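Side-chain contact in decapping nuclease RAI1 (PDB 5BUD), which removes the NAD cap from the 5' end of a subset of RNAs and binds RAT1 directly, stimulating its exoribonuclease activity: residues 337-342 against 360-365. Sequence-based numbering, arbitrary orientation.
Sequences NTTVDK and FTLSET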
# COMPACT_ATOMS: atom_id res chain seq x y z
N ASN A 337 -1.17 4.06 20.55
CA ASN A 337 -2.30 3.45 21.25
C ASN A 337 -2.40 3.81 22.73
O ASN A 337 -3.47 3.65 23.31
CB ASN A 337 -2.24 1.92 21.11
CG ASN A 337 -3.56 1.25 21.48
OD1 ASN A 337 -4.63 1.63 20.99
ND2 ASN A 337 -3.49 0.28 22.38
N THR A 338 -1.33 4.28 23.34
CA THR A 338 -1.34 4.63 24.78
C THR A 338 -1.16 6.13 25.05
O THR A 338 -1.31 6.59 26.18
CB THR A 338 -0.25 3.83 25.53
OG1 THR A 338 1.02 4.08 24.94
CG2 THR A 338 -0.53 2.33 25.44
N THR A 339 -0.84 6.90 24.00
CA THR A 339 -0.51 8.30 24.12
C THR A 339 -1.71 9.17 23.84
O THR A 339 -1.91 10.16 24.52
CB THR A 339 0.64 8.68 23.15
OG1 THR A 339 1.89 8.25 23.70
CG2 THR A 339 0.72 10.18 22.87
N VAL A 340 -2.48 8.84 22.80
CA VAL A 340 -3.57 9.69 22.37
C VAL A 340 -4.82 9.18 23.11
O VAL A 340 -5.05 7.97 23.16
CB VAL A 340 -3.80 9.63 20.85
CG1 VAL A 340 -4.82 10.67 20.41
CG2 VAL A 340 -2.50 9.88 20.09
N ASP A 341 -5.60 10.11 23.67
CA ASP A 341 -6.88 9.78 24.33
C ASP A 341 -7.93 9.54 23.27
O ASP A 341 -8.37 10.49 22.63
CB ASP A 341 -7.31 10.91 25.27
CG ASP A 341 -8.64 10.62 25.98
OD1 ASP A 341 -9.27 9.55 25.77
OD2 ASP A 341 -9.07 11.47 26.76
N LYS A 342 -8.32 8.28 23.08
CA LYS A 342 -9.23 7.90 21.99
C LYS A 342 -10.65 8.41 22.20
O LYS A 342 -11.45 8.44 21.25
CB LYS A 342 -9.23 6.39 21.78
CG LYS A 342 -7.87 5.86 21.35
CD LYS A 342 -7.91 4.49 20.68
CE LYS A 342 -7.50 3.36 21.59
NZ LYS A 342 -6.11 3.51 22.10
N PHE A 360 10.32 12.06 15.54
CA PHE A 360 9.06 11.39 15.30
C PHE A 360 8.11 11.92 16.36
O PHE A 360 8.26 11.59 17.53
CB PHE A 360 9.25 9.88 15.42
CG PHE A 360 8.14 9.08 14.81
CD1 PHE A 360 8.14 8.78 13.45
CD2 PHE A 360 7.07 8.64 15.59
CE1 PHE A 360 7.11 8.06 12.87
CE2 PHE A 360 6.03 7.92 15.02
CZ PHE A 360 6.06 7.62 13.66
N THR A 361 7.14 12.75 15.95
CA THR A 361 6.36 13.55 16.88
C THR A 361 4.86 13.62 16.61
O THR A 361 4.40 13.54 15.48
CB THR A 361 6.85 15.01 16.91
OG1 THR A 361 6.56 15.64 15.66
CG2 THR A 361 8.36 15.07 17.18
N LEU A 362 4.13 13.84 17.69
CA LEU A 362 2.70 14.00 17.68
C LEU A 362 2.42 15.39 18.27
O LEU A 362 2.83 15.68 19.40
CB LEU A 362 2.13 12.92 18.57
CG LEU A 362 0.84 12.16 18.31
CD1 LEU A 362 0.61 11.88 16.84
CD2 LEU A 362 0.87 10.90 19.16
N SER A 363 1.75 16.24 17.52
CA SER A 363 1.37 17.56 18.03
C SER A 363 -0.07 17.86 17.66
O SER A 363 -0.59 17.34 16.66
CB SER A 363 2.33 18.64 17.51
OG SER A 363 2.44 18.62 16.09
N GLU A 364 -0.73 18.69 18.45
CA GLU A 364 -2.11 19.03 18.22
C GLU A 364 -2.24 19.90 16.99
O GLU A 364 -1.44 20.82 16.78
CB GLU A 364 -2.65 19.78 19.44
CG GLU A 364 -4.15 19.87 19.57
CD GLU A 364 -4.55 20.65 20.82
OE1 GLU A 364 -3.94 20.43 21.90
OE2 GLU A 364 -5.46 21.49 20.71
N THR A 365 -3.26 19.63 16.18
CA THR A 365 -3.56 20.50 15.06
C THR A 365 -4.25 21.79 15.52
O THR A 365 -4.75 21.90 16.65
CB THR A 365 -4.49 19.84 14.04
OG1 THR A 365 -5.78 19.63 14.64
CG2 THR A 365 -3.92 18.50 13.55
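The closest CA atoms are those of Val340 and Leu362, 8.9 Å apart, where helix 322-339 ends beside strand 359-364; Val340 is the first residue to leave helical geometry. At such a separation the backbones do not pair, and the 86 Å² buried between the segments comes from three residues, Thr339, Val340 and Leu362. Leu362 points toward the helix end, and one of its methyls, CD2, makes both contacts. Val340 CG2 lies 3.6 Å from Leu362 CD2, the two side chains crossing at about a right angle. The valine's chi1 of -172° sends CG1 anti to the backbone N and leaves CG2 beside that N, as the branch that meets the leucine. Thr339 comes to the same methyl tip to tip, its CG2 3.8 Å from Leu362 CD2. Thr339 OG1 instead makes a weak hydrogen bond to Trp335 O, one turn back in the helix, so the threonine offers carbon to the strand and oxygen to its own helix. Trp335 and Leu336 of the helix and Leu351 of the adjacent strand 349-354 also touch Leu362, while Tyr349 touches Val340. Within 337-342, Lys342 NZ donates to Asn337 OD1 at 2.6 Å, from 57° above the carbonyl plane. The contact's nearest atom is about 19 Å from the bound RNA. The C-terminal end of the helix thus meets strand 359-364 through methyl groups alone, a purely apolar contact.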